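PDB 2C3H: alpha-amylase G-6 from Bacillus halodurans, which probably binds starch through this piece, a family 26 carbohydrate-binding module that here holds two linked glucose units. Local coordinates for residues 8-13 / 85-90; 15-20 / 68-73; 22-27 / 52-57; 59-64 / 79-84. All coordinates share one frame; numbering follows the deposited sequence.

Contact 1: 8-13 / 85-90; sequences TIYFKK and DGWFDG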
# COMPACT_ATOMS: atom_id res chain seq x y z
N THR A 8 -4.84 1.41 7.74
CA THR A 8 -3.43 1.15 7.99
C THR A 8 -3.08 -0.13 7.25
O THR A 8 -3.77 -1.16 7.29
CB THR A 8 -3.15 1.01 9.51
OG1 THR A 8 -3.60 2.19 10.18
CG2 THR A 8 -1.65 1.00 9.81
N ILE A 9 -2.00 -0.01 6.50
CA ILE A 9 -1.57 -1.09 5.64
C ILE A 9 -0.10 -1.31 5.90
O ILE A 9 0.69 -0.38 6.01
CB ILE A 9 -1.88 -0.73 4.15
CG1 ILE A 9 -3.36 -1.02 3.87
CG2 ILE A 9 -1.04 -1.54 3.21
CD1 ILE A 9 -3.99 0.06 3.21
N TYR A 10 0.26 -2.57 6.01
CA TYR A 10 1.61 -2.94 6.30
C TYR A 10 2.01 -3.74 5.11
O TYR A 10 1.19 -4.44 4.55
CB TYR A 10 1.68 -3.79 7.57
CG TYR A 10 1.25 -3.04 8.81
CD1 TYR A 10 2.18 -2.36 9.60
CD2 TYR A 10 -0.09 -3.04 9.21
CE1 TYR A 10 1.76 -1.67 10.76
CE2 TYR A 10 -0.52 -2.37 10.36
CZ TYR A 10 0.41 -1.69 11.11
OH TYR A 10 -0.03 -1.01 12.22
N PHE A 11 3.28 -3.63 4.71
CA PHE A 11 3.74 -4.32 3.50
C PHE A 11 5.13 -4.84 3.70
O PHE A 11 6.02 -4.08 4.02
CB PHE A 11 3.74 -3.32 2.33
CG PHE A 11 4.36 -3.86 1.08
CD1 PHE A 11 3.77 -4.91 0.39
CD2 PHE A 11 5.52 -3.26 0.56
CE1 PHE A 11 4.34 -5.39 -0.80
CE2 PHE A 11 6.12 -3.76 -0.64
CZ PHE A 11 5.51 -4.79 -1.33
N LYS A 12 5.33 -6.14 3.52
CA LYS A 12 6.66 -6.73 3.57
C LYS A 12 7.44 -6.46 2.28
O LYS A 12 7.10 -6.97 1.22
CB LYS A 12 6.57 -8.22 3.80
CG LYS A 12 7.84 -8.75 4.43
CD LYS A 12 7.78 -10.25 4.56
CE LYS A 12 8.60 -10.69 5.78
NZ LYS A 12 9.91 -11.22 5.38
N LYS A 13 8.53 -5.70 2.39
CA LYS A 13 9.31 -5.28 1.24
C LYS A 13 10.08 -6.46 0.60
O LYS A 13 10.77 -7.19 1.29
CB LYS A 13 10.23 -4.14 1.65
CG LYS A 13 11.04 -3.56 0.51
CD LYS A 13 12.01 -2.44 0.98
CE LYS A 13 13.35 -3.01 1.47
NZ LYS A 13 14.07 -3.78 0.40
N ASP A 85 -7.64 -3.00 7.65
CA ASP A 85 -6.24 -3.34 7.78
C ASP A 85 -6.06 -4.86 7.40
O ASP A 85 -6.98 -5.65 7.59
CB ASP A 85 -5.85 -3.05 9.23
CG ASP A 85 -6.24 -1.62 9.72
OD1 ASP A 85 -6.23 -1.37 10.94
OD2 ASP A 85 -6.55 -0.67 9.01
N GLY A 86 -4.91 -5.32 6.88
CA GLY A 86 -3.77 -4.52 6.65
C GLY A 86 -2.42 -5.18 6.35
O GLY A 86 -1.57 -4.37 5.99
N TRP A 87 -2.17 -6.50 6.50
CA TRP A 87 -0.74 -7.03 6.29
C TRP A 87 -0.49 -7.89 5.05
O TRP A 87 -1.05 -9.00 4.90
CB TRP A 87 -0.15 -7.79 7.49
CG TRP A 87 -0.25 -7.08 8.82
CD1 TRP A 87 -1.40 -6.78 9.51
CD2 TRP A 87 0.84 -6.57 9.62
NE1 TRP A 87 -1.09 -6.10 10.67
CE2 TRP A 87 0.27 -5.96 10.76
CE3 TRP A 87 2.25 -6.57 9.50
CZ2 TRP A 87 1.05 -5.37 11.77
CZ3 TRP A 87 3.01 -5.96 10.49
CH2 TRP A 87 2.40 -5.39 11.61
N PHE A 88 0.38 -7.40 4.18
CA PHE A 88 0.63 -8.11 2.93
C PHE A 88 2.06 -8.60 2.79
O PHE A 88 2.97 -7.78 2.65
CB PHE A 88 0.29 -7.24 1.70
CG PHE A 88 0.37 -7.99 0.41
CD1 PHE A 88 -0.68 -8.83 0.00
CD2 PHE A 88 1.50 -7.89 -0.40
CE1 PHE A 88 -0.62 -9.52 -1.20
CE2 PHE A 88 1.60 -8.61 -1.60
CZ PHE A 88 0.54 -9.41 -2.01
N ASP A 89 2.23 -9.93 2.74
CA ASP A 89 3.56 -10.54 2.60
C ASP A 89 3.62 -11.40 1.36
O ASP A 89 4.44 -12.32 1.28
CB ASP A 89 3.90 -11.41 3.82
CG ASP A 89 2.88 -12.50 4.04
OD1 ASP A 89 3.07 -13.32 4.94
OD2 ASP A 89 1.85 -12.63 3.33
N GLY A 90 2.73 -11.12 0.40
CA GLY A 90 2.51 -11.98 -0.75
C GLY A 90 1.12 -12.60 -0.73
O GLY A 90 0.64 -13.11 -1.74

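Contact 2: 15-20 / 68-73; sequences DSWGTP and GTNQWP. With GLC (alpha-D-glucopyranose), chain I; SO4 (sulfate ion), chain R; SO4 (sulfate ion), chain S.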
# COMPACT_ATOMS: atom_id res chain seq x y z
N ASP A 15 13.21 -8.12 -1.09
CA ASP A 15 14.62 -7.78 -0.81
C ASP A 15 15.21 -6.84 -1.85
O ASP A 15 15.90 -5.89 -1.49
CB ASP A 15 15.51 -9.01 -0.64
CG ASP A 15 15.28 -9.73 0.71
OD1 ASP A 15 15.73 -10.90 0.85
OD2 ASP A 15 14.68 -9.18 1.69
N SER A 16 14.89 -7.06 -3.12
CA SER A 16 15.46 -6.24 -4.20
C SER A 16 14.77 -4.88 -4.43
O SER A 16 15.14 -4.16 -5.37
CB SER A 16 15.33 -6.97 -5.51
OG SER A 16 13.95 -6.92 -5.86
N TRP A 17 13.75 -4.55 -3.63
CA TRP A 17 13.05 -3.29 -3.79
C TRP A 17 13.70 -2.17 -3.02
O TRP A 17 14.27 -2.39 -1.93
CB TRP A 17 11.58 -3.37 -3.28
CG TRP A 17 10.59 -3.99 -4.23
CD1 TRP A 17 10.81 -5.03 -5.13
CD2 TRP A 17 9.20 -3.66 -4.35
NE1 TRP A 17 9.64 -5.33 -5.79
CE2 TRP A 17 8.64 -4.52 -5.32
CE3 TRP A 17 8.37 -2.73 -3.72
CZ2 TRP A 17 7.28 -4.47 -5.67
CZ3 TRP A 17 7.02 -2.66 -4.09
CH2 TRP A 17 6.49 -3.54 -5.04
N GLY A 18 13.55 -0.97 -3.55
CA GLY A 18 13.78 0.22 -2.76
C GLY A 18 12.69 0.39 -1.69
O GLY A 18 11.81 -0.47 -1.58
N THR A 19 12.73 1.47 -0.91
CA THR A 19 11.72 1.56 0.16
C THR A 19 10.33 1.74 -0.41
O THR A 19 10.16 2.47 -1.34
CB THR A 19 12.12 2.44 1.41
OG1 THR A 19 11.22 3.54 1.60
CG2 THR A 19 13.45 3.01 1.30
N PRO A 20 9.37 0.98 0.06
CA PRO A 20 8.08 0.94 -0.62
C PRO A 20 7.26 2.23 -0.54
O PRO A 20 7.28 2.91 0.50
CB PRO A 20 7.36 -0.20 0.10
CG PRO A 20 8.09 -0.38 1.41
CD PRO A 20 9.45 0.03 1.19
N GLY A 68 11.67 3.23 -8.05
CA GLY A 68 12.02 2.66 -9.35
C GLY A 68 10.82 2.26 -10.21
O GLY A 68 9.76 2.93 -10.18
N THR A 69 10.98 1.14 -10.93
CA THR A 69 9.92 0.59 -11.77
C THR A 69 9.24 -0.63 -11.17
O THR A 69 8.47 -1.32 -11.87
CB THR A 69 10.49 0.17 -13.15
OG1 THR A 69 11.43 -0.92 -12.96
CG2 THR A 69 11.28 1.31 -13.78
N ASN A 70 9.53 -0.95 -9.92
CA ASN A 70 8.93 -2.15 -9.36
C ASN A 70 7.54 -1.78 -8.91
O ASN A 70 7.27 -0.65 -8.48
CB ASN A 70 9.74 -2.66 -8.17
CG ASN A 70 11.15 -3.12 -8.54
OD1 ASN A 70 12.16 -2.70 -7.92
ND2 ASN A 70 11.24 -3.99 -9.55
N GLN A 71 6.64 -2.74 -8.99
CA GLN A 71 5.29 -2.56 -8.42
C GLN A 71 4.72 -3.94 -8.23
O GLN A 71 5.16 -4.92 -8.84
CB GLN A 71 4.35 -1.71 -9.31
CG GLN A 71 4.13 -2.28 -10.70
CD GLN A 71 3.21 -1.42 -11.53
OE1 GLN A 71 1.98 -1.58 -11.49
NE2 GLN A 71 3.78 -0.47 -12.23
N TRP A 72 3.74 -4.00 -7.35
CA TRP A 72 3.01 -5.22 -7.07
C TRP A 72 1.56 -4.79 -6.72
O TRP A 72 1.35 -4.12 -5.72
CB TRP A 72 3.69 -5.91 -5.88
CG TRP A 72 3.27 -7.30 -5.59
CD1 TRP A 72 2.24 -7.99 -6.13
CD2 TRP A 72 3.94 -8.21 -4.70
NE1 TRP A 72 2.17 -9.25 -5.57
CE2 TRP A 72 3.21 -9.41 -4.70
CE3 TRP A 72 5.07 -8.10 -3.85
CZ2 TRP A 72 3.59 -10.51 -3.95
CZ3 TRP A 72 5.42 -9.17 -3.07
CH2 TRP A 72 4.71 -10.38 -3.15
N PRO A 73 0.56 -5.14 -7.52
CA PRO A 73 0.70 -5.96 -8.74
C PRO A 73 1.23 -5.22 -9.98
O PRO A 73 1.53 -4.02 -9.92
CB PRO A 73 -0.74 -6.40 -8.98
CG PRO A 73 -1.49 -5.26 -8.60
CD PRO A 73 -0.84 -4.79 -7.28
C1 GLC I . 1.50 3.14 -13.88
C2 GLC I . 1.36 1.76 -13.24
C3 GLC I . -0.10 1.34 -13.27
C4 GLC I . -0.91 2.39 -12.53
C5 GLC I . -0.73 3.74 -13.18
C6 GLC I . -1.52 4.80 -12.42
O1 GLC I . 1.21 3.09 -15.26
O2 GLC I . 2.15 0.81 -13.92
O3 GLC I . -0.36 0.06 -12.69
O4 GLC I . -2.25 1.99 -12.65
O5 GLC I . 0.66 4.10 -13.24
O6 GLC I . -1.42 6.08 -13.03
S SO4 R . 13.25 -10.28 -4.42
O1 SO4 R . 12.22 -11.02 -3.71
O2 SO4 R . 12.86 -8.88 -4.66
O3 SO4 R . 14.47 -10.31 -3.59
O4 SO4 R . 13.44 -10.88 -5.74
S SO4 S . 14.89 4.65 -1.37
O1 SO4 S . 14.77 5.09 0.01
O2 SO4 S . 13.82 5.31 -2.12
O3 SO4 S . 16.17 5.08 -1.93
O4 SO4 S . 14.83 3.18 -1.52

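Contact 3: 22-27 / 52-57; sequences LYYYDT and HTIEGV. With GLC (alpha-D-glucopyranose), chain B; GLC (alpha-D-glucopyranose), chain I.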
# COMPACT_ATOMS: atom_id res chain seq x y z
N LEU A 22 3.08 3.56 -1.30
CA LEU A 22 1.73 3.04 -1.38
C LEU A 22 0.94 3.92 -2.34
O LEU A 22 0.72 5.12 -2.06
CB LEU A 22 1.08 3.06 0.00
CG LEU A 22 -0.27 2.31 0.01
CD1 LEU A 22 0.06 0.84 0.01
CD2 LEU A 22 -1.16 2.65 1.20
N TYR A 23 0.57 3.35 -3.48
CA TYR A 23 -0.26 4.06 -4.44
C TYR A 23 -1.70 3.58 -4.22
O TYR A 23 -1.92 2.38 -3.96
CB TYR A 23 0.23 3.85 -5.89
CG TYR A 23 -0.75 4.36 -6.91
CD1 TYR A 23 -0.77 5.72 -7.26
CD2 TYR A 23 -1.69 3.51 -7.49
CE1 TYR A 23 -1.68 6.21 -8.19
CE2 TYR A 23 -2.61 3.99 -8.41
CZ TYR A 23 -2.59 5.36 -8.74
OH TYR A 23 -3.50 5.89 -9.62
N TYR A 24 -2.67 4.50 -4.29
CA TYR A 24 -4.06 4.12 -4.03
C TYR A 24 -5.07 4.97 -4.79
O TYR A 24 -4.82 6.12 -5.05
CB TYR A 24 -4.35 4.15 -2.52
CG TYR A 24 -4.06 5.48 -1.82
CD1 TYR A 24 -2.80 5.74 -1.24
CD2 TYR A 24 -5.07 6.45 -1.71
CE1 TYR A 24 -2.55 6.92 -0.61
CE2 TYR A 24 -4.83 7.66 -1.09
CZ TYR A 24 -3.58 7.90 -0.55
OH TYR A 24 -3.36 9.09 0.10
N TYR A 25 -6.21 4.39 -5.15
CA TYR A 25 -7.24 5.14 -5.88
C TYR A 25 -8.54 4.47 -5.51
O TYR A 25 -8.52 3.53 -4.68
CB TYR A 25 -6.97 5.11 -7.39
CG TYR A 25 -6.98 3.71 -7.98
CD1 TYR A 25 -5.87 2.86 -7.83
CD2 TYR A 25 -8.09 3.24 -8.69
CE1 TYR A 25 -5.87 1.55 -8.39
CE2 TYR A 25 -8.11 1.91 -9.25
CZ TYR A 25 -6.97 1.10 -9.08
OH TYR A 25 -6.94 -0.17 -9.57
N ASP A 26 -9.65 4.92 -6.12
CA ASP A 26 -10.99 4.52 -5.74
C ASP A 26 -11.22 4.68 -4.23
O ASP A 26 -11.85 3.79 -3.63
CB ASP A 26 -11.25 3.05 -6.07
CG ASP A 26 -11.61 2.83 -7.51
OD1 ASP A 26 -11.39 3.74 -8.36
OD2 ASP A 26 -12.10 1.72 -7.89
N THR A 27 -10.70 5.75 -3.62
CA THR A 27 -10.95 5.94 -2.20
C THR A 27 -12.45 6.12 -1.94
O THR A 27 -13.19 6.76 -2.71
CB THR A 27 -10.13 7.08 -1.56
OG1 THR A 27 -10.31 8.29 -2.29
CG2 THR A 27 -8.63 6.82 -1.67
N HIS A 52 1.64 2.35 6.08
CA HIS A 52 1.06 3.67 5.85
C HIS A 52 -0.45 3.65 6.14
O HIS A 52 -1.13 2.65 5.88
CB HIS A 52 1.35 4.17 4.44
CG HIS A 52 0.80 5.53 4.12
ND1 HIS A 52 1.50 6.70 4.37
CD2 HIS A 52 -0.35 5.91 3.52
CE1 HIS A 52 0.80 7.73 3.95
NE2 HIS A 52 -0.33 7.28 3.42
N THR A 53 -0.93 4.75 6.71
CA THR A 53 -2.34 4.92 7.01
C THR A 53 -2.94 5.91 6.01
O THR A 53 -2.47 7.06 5.86
CB THR A 53 -2.50 5.42 8.49
OG1 THR A 53 -1.86 4.48 9.36
CG2 THR A 53 -3.95 5.41 8.98
N ILE A 54 -3.96 5.45 5.29
CA ILE A 54 -4.73 6.38 4.48
C ILE A 54 -5.81 7.03 5.35
O ILE A 54 -6.77 6.36 5.77
CB ILE A 54 -5.33 5.67 3.26
CG1 ILE A 54 -4.20 5.15 2.38
CG2 ILE A 54 -6.24 6.63 2.49
CD1 ILE A 54 -4.62 4.11 1.39
N GLU A 55 -5.64 8.31 5.67
CA GLU A 55 -6.70 8.98 6.45
C GLU A 55 -8.01 9.10 5.64
O GLU A 55 -7.99 9.26 4.40
CB GLU A 55 -6.26 10.37 6.99
CG GLU A 55 -4.91 10.45 7.71
CD GLU A 55 -4.83 9.72 9.07
OE1 GLU A 55 -5.83 9.08 9.53
OE2 GLU A 55 -3.72 9.77 9.67
N GLY A 56 -9.13 8.98 6.35
CA GLY A 56 -10.44 9.37 5.86
C GLY A 56 -11.26 8.34 5.11
O GLY A 56 -12.30 8.69 4.52
N VAL A 57 -10.85 7.08 5.18
CA VAL A 57 -11.19 6.09 4.17
C VAL A 57 -11.74 4.80 4.79
O VAL A 57 -11.20 4.30 5.79
CB VAL A 57 -9.88 5.86 3.32
CG1 VAL A 57 -9.38 4.44 3.35
CG2 VAL A 57 -10.02 6.39 1.90
C1 GLC B . -3.24 1.50 -11.43
C2 GLC B . -3.92 0.19 -11.75
C3 GLC B . -4.90 0.37 -12.89
C4 GLC B . -5.85 1.53 -12.55
C5 GLC B . -5.07 2.80 -12.34
C6 GLC B . -5.98 3.92 -11.87
O2 GLC B . -2.93 -0.71 -12.19
O3 GLC B . -5.56 -0.88 -13.06
O4 GLC B . -6.78 1.74 -13.59
O5 GLC B . -4.09 2.61 -11.32
O6 GLC B . -5.21 5.01 -11.42
C1 GLC I . 1.50 3.14 -13.88
C2 GLC I . 1.36 1.76 -13.24
C3 GLC I . -0.10 1.34 -13.27
C4 GLC I . -0.91 2.39 -12.53
C5 GLC I . -0.73 3.74 -13.18
C6 GLC I . -1.52 4.80 -12.42
O1 GLC I . 1.21 3.09 -15.26
O2 GLC I . 2.15 0.81 -13.92
O3 GLC I . -0.36 0.06 -12.69
O4 GLC I . -2.25 1.99 -12.65
O5 GLC I . 0.66 4.10 -13.24
O6 GLC I . -1.42 6.08 -13.03
O HOH W 1 -2.08 8.79 2.69

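Contact 4: 59-64 / 79-84; sequences SVRLLF and GFFRDQ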
# COMPACT_ATOMS: atom_id res chain seq x y z
N SER A 59 -12.69 2.18 2.36
CA SER A 59 -12.17 1.27 1.36
C SER A 59 -11.27 2.00 0.33
O SER A 59 -11.36 3.24 0.16
CB SER A 59 -13.32 0.51 0.68
OG SER A 59 -13.93 1.33 -0.30
N VAL A 60 -10.43 1.20 -0.34
CA VAL A 60 -9.40 1.65 -1.25
C VAL A 60 -8.99 0.51 -2.21
O VAL A 60 -9.16 -0.67 -1.87
CB VAL A 60 -8.17 2.21 -0.44
CG1 VAL A 60 -6.98 1.27 -0.43
CG2 VAL A 60 -7.76 3.55 -0.93
N ARG A 61 -8.52 0.88 -3.41
CA ARG A 61 -7.70 -0.01 -4.25
C ARG A 61 -6.26 0.47 -4.19
O ARG A 61 -5.97 1.70 -4.26
CB ARG A 61 -8.20 -0.07 -5.69
CG ARG A 61 -9.54 -0.78 -5.80
CD ARG A 61 -10.01 -1.08 -7.24
NE ARG A 61 -11.13 -2.01 -7.20
CZ ARG A 61 -12.40 -1.64 -7.02
NH1 ARG A 61 -13.35 -2.55 -7.00
NH2 ARG A 61 -12.74 -0.34 -6.86
N LEU A 62 -5.34 -0.47 -4.00
CA LEU A 62 -3.97 -0.06 -3.78
C LEU A 62 -2.93 -0.89 -4.52
O LEU A 62 -3.12 -2.10 -4.76
CB LEU A 62 -3.67 0.06 -2.27
CG LEU A 62 -3.67 -1.25 -1.47
CD1 LEU A 62 -2.30 -2.04 -1.41
CD2 LEU A 62 -4.20 -0.96 -0.09
N LEU A 63 -1.81 -0.26 -4.85
CA LEU A 63 -0.68 -0.99 -5.38
C LEU A 63 0.54 -0.59 -4.56
O LEU A 63 0.67 0.57 -4.15
CB LEU A 63 -0.45 -0.63 -6.84
CG LEU A 63 -1.47 -1.19 -7.82
CD1 LEU A 63 -2.68 -0.17 -7.96
CD2 LEU A 63 -0.84 -1.53 -9.15
N PHE A 64 1.46 -1.54 -4.37
CA PHE A 64 2.79 -1.20 -3.83
C PHE A 64 3.75 -0.93 -4.99
O PHE A 64 3.66 -1.59 -6.04
CB PHE A 64 3.30 -2.30 -2.92
CG PHE A 64 2.30 -2.73 -1.85
CD1 PHE A 64 2.09 -1.95 -0.68
CD2 PHE A 64 1.53 -3.89 -2.03
CE1 PHE A 64 1.17 -2.35 0.32
CE2 PHE A 64 0.55 -4.29 -1.03
CZ PHE A 64 0.39 -3.53 0.14
N GLY A 79 -5.65 -2.42 -8.52
CA GLY A 79 -5.19 -2.37 -7.14
C GLY A 79 -5.77 -3.52 -6.32
O GLY A 79 -6.80 -4.11 -6.71
N PHE A 80 -5.08 -3.87 -5.22
CA PHE A 80 -5.67 -4.76 -4.24
C PHE A 80 -6.84 -3.96 -3.56
O PHE A 80 -6.70 -2.78 -3.30
CB PHE A 80 -4.64 -5.23 -3.20
CG PHE A 80 -3.60 -6.21 -3.73
CD1 PHE A 80 -3.96 -7.49 -4.16
CD2 PHE A 80 -2.26 -5.86 -3.74
CE1 PHE A 80 -2.97 -8.39 -4.62
CE2 PHE A 80 -1.28 -6.74 -4.21
CZ PHE A 80 -1.63 -8.00 -4.64
N PHE A 81 -7.98 -4.60 -3.34
CA PHE A 81 -9.10 -3.97 -2.61
C PHE A 81 -9.07 -4.27 -1.10
O PHE A 81 -9.10 -5.42 -0.70
CB PHE A 81 -10.45 -4.43 -3.20
CG PHE A 81 -11.63 -3.78 -2.57
CD1 PHE A 81 -11.96 -2.45 -2.88
CD2 PHE A 81 -12.39 -4.45 -1.64
CE1 PHE A 81 -13.06 -1.83 -2.27
CE2 PHE A 81 -13.49 -3.84 -1.01
CZ PHE A 81 -13.82 -2.53 -1.33
N ARG A 82 -8.97 -3.23 -0.29
CA ARG A 82 -9.21 -3.26 1.17
C ARG A 82 -10.28 -2.18 1.44
O ARG A 82 -10.15 -1.11 0.85
CB ARG A 82 -7.92 -2.81 1.83
CG ARG A 82 -6.71 -3.65 1.56
CD ARG A 82 -6.45 -4.51 2.72
NE ARG A 82 -6.79 -5.85 2.38
CZ ARG A 82 -7.08 -6.79 3.25
NH1 ARG A 82 -7.33 -8.00 2.79
NH2 ARG A 82 -7.11 -6.55 4.56
N ASP A 83 -11.33 -2.25 2.26
CA ASP A 83 -11.79 -2.99 3.43
C ASP A 83 -11.36 -2.70 4.85
O ASP A 83 -12.15 -2.20 5.63
CB ASP A 83 -12.21 -4.43 3.20
CG ASP A 83 -13.68 -4.51 2.98
OD1 ASP A 83 -14.29 -3.43 2.91
OD2 ASP A 83 -14.31 -5.55 2.81
N GLN A 84 -10.16 -3.09 5.20
CA GLN A 84 -9.78 -3.14 6.58
C GLN A 84 -8.31 -3.32 6.55
O GLN A 84 -7.76 -3.69 5.52
CB GLN A 84 -10.47 -4.31 7.29
CG GLN A 84 -10.18 -5.69 6.76
CD GLN A 84 -11.15 -6.74 7.32
OE1 GLN A 84 -12.23 -6.39 7.81
NE2 GLN A 84 -10.77 -8.01 7.26
O HOH W 2 -9.84 -4.25 -7.27

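Contact 1: 8-13 / 85-90
Tyr-10 lies beside Trp-87 and Phe-11 beside Phe-88 in parallel beta register, the two chains running in almost the same direction. Tyr-10 is held through both of its backbone polar groups: its N donates to Gly-86 O (2.6 Å), and its O accepts from Phe-88 N (3.1 Å). Phe-88 O then takes the N of Lys-12 at 3.0 Å. Ahead of this pairing, the carboxylate of Asp-85 stands in for a backbone acceptor, with Thr-8 N reaching Asp-85 OD2 (3.0 Å) from above the carboxylate plane. The peptide bond between Asp-85 and Gly-86 is cis.

Tyr-10 and Trp-87 share one face of the sheet. In both, CG is anti to the carbonyl carbon (chi1 -64° and -50°), which lays the phenol over the indole as an offset stack, its centroid 3.8 Å from that of the six-membered ring and the planes 8° apart. The closest atoms are Tyr-10 CD2 and Trp-87 CE2 at 3.3 Å, and Tyr-10 CB adds a CH-pi contact over the same six-membered ring. On the other face the rings of Phe-11 and Phe-88 run alongside one another and touch at their edges, CE1 of Phe-11 against CD2 of Phe-88 (3.8 Å). Lys-12 passes Asp-89 with its aliphatic chain and forms a salt bridge with Asp-48.

Strand 7-12 is flanked by 87-88 and by antiparallel 49-54, whose Trp-49 meets Trp-87 edge-to-face. Beneath the phenylalanine face, Phe-64 of strand 59-65 stacks on Phe-11, and Phe-80 of strand 71-82 meets Phe-88.

Contact 2: 15-20 / 68-73
Trp-17 and Asn-70 each hold CG anti to the carbonyl carbon (chi1 -81° and -65°), and with these torsions Asn-70 lies antiparallel along the indole, its CB over the five-membered ring. The flat amide group ends up 10° from the plane of the indole. Asn-70 CB makes a CH-pi contact with that ring, 3.7 Å from its centroid, and lies 3.6 Å from both Trp-17 CE2 and Trp-17 NE1. Further along the indole, CZ2 of Trp-17 lies 3.7 Å from the carbonyl carbon C of Gln-71. CH2 of Trp-17 touches CB of Trp-72 (3.8 Å), while Trp-72 N comes to the ring edge near its plane.

Gln-71 turns away from Trp-17, and its side chain leads to the bound glucose of chain I. Outside the indole, the sulfate of chain R, probably from the crystallisation liquor, accepts from Ser-16 N at O2 (3.1 Å) and from Ser-16 OG at the same oxygen. The sulfate of chain S takes Thr-19 N on its O4 at 2.8 Å.

No hydrogen bond joins 15-20 to 68-73. Their direct contact is therefore apolar and CH-pi in character, centred on Trp-17, while Asp-66 supplies a polar link to Gly-18 N.

Contact 3: 22-27 / 52-57
The interior between the two sheets of this beta-sandwich is filled where Leu-22 and Tyr-24 of strand 21-28 meet His-52 and Ile-54 of strand 49-54. The strand axes lie 9.5 Å apart at 16°, too far for backbone pairing, and side chains bridge the gap. With CG between the backbone N and the carbonyl carbon (chi1 56°), Tyr-24 presents a ring face to Ile-54, whose CD1 makes a CH-pi contact 3.7 Å from the ring centroid. The same methyl touches Leu-22 CD2 (3.8 Å), Leu-22 and Ile-54 approaching roughly perpendicular to each other; that leucine methyl also brushes CD2 of His-52. A water placed between Tyr-24 OH and His-52 NE2 may link the polar ends, although its modelled distance to the imidazole is doubtfully short. Beyond the corner at Asp-26, Thr-27 CB packs on Val-57 CG2 at 3.5 Å, while its hydroxyl turns to Glu-33 and Val-31.

Alternate residues of the strand face outward to the sugar. Tyr-23 OH shares a 2.6 Å hydrogen bond with O6 of the chain B glucose, and this O6 lies in the plane of the Tyr-23 ring, at its edge. Tyr-25 offers a face instead, with glucose C6 over its centre, and its hydroxyl bonds to Gly-79 N. Were Tyr-25 replaced by alanine, the sugar would probably lose this platform and Gly-79 N its hydroxyl mate. An aromatic side chain offering its face to a sugar on the surface of a beta-sandwich is a common feature of carbohydrate-binding modules.

Contact 4: 59-64 / 79-84
Arg-82 O is gripped twice from strand 59-65: it accepts the N-H of Val-60, with N to O 2.6 Å, nearly along the C=O direction, and a CA-H contact from Ser-59, whose CA lies 3.2 Å from it. This is one end of a beta hairpin formed by strands 59-65 and 71-82, antiparallel with axes at 145°. Arg-82 N donates back to Val-60 O, completing a hydrogen-bonded pair. Leu-62 and Phe-80 form the next one: Leu-62 N meets Phe-80 O in the carbonyl plane, on a lone pair (2.8 Å), and Phe-80 N returns to Leu-62 O (2.7 Å).

Arg-61 and Phe-81 lie between them as the non-hydrogen-bonded pair. The extended Arg-61 chain lays one guanidinium face over CD1 of Phe-81, the planes 41° apart. Its NE donates to a water (2.6 Å) that donates in turn to Gly-79 O, while NH2 forms a salt bridge with Asp-26. On the core-facing side, Arg-82 bends at chi2 and chi3: CG rests on Leu-62 CD2 (4.0 Å), NH2 donates to Gln-84 O (3.1 Å), and the guanidinium makes a cation-pi contact with Trp-92. Without the long side chain of Arg-82, as with an alanine here, Gln-84 O and the Trp-92 face are likely to lose their cationic partner and a gap to open beside Leu-62.

Where the pairing reaches Gly-79, a side chain would strike Leu-62 N. Bare CA there permits a tight approach, with Leu-63 CD1 only 3.4 Å from Gly-79 CA.

From the N terminus, strand 7-12 opens contact 1, whose loop closes only near the C terminus at 85-90, with the other three contacts nested inside it. Residues 15-20 open contact 2, which closes at 68-73 and encloses contact 3, formed by 22-27 and 52-57. Contact 4 begins at 59-64, after contact 3 has closed, and ends at 79-84, thereby crossing contact 2. Contacts 1 and 4 pair strands within the mixed and the antiparallel sheet respectively, contact 3 spans the interior between these sheets, and contact 2 fastens a connecting loop to an outer strand. Contacts 2 and 3, about 18 Å apart between centres, both touch the chain I glucose.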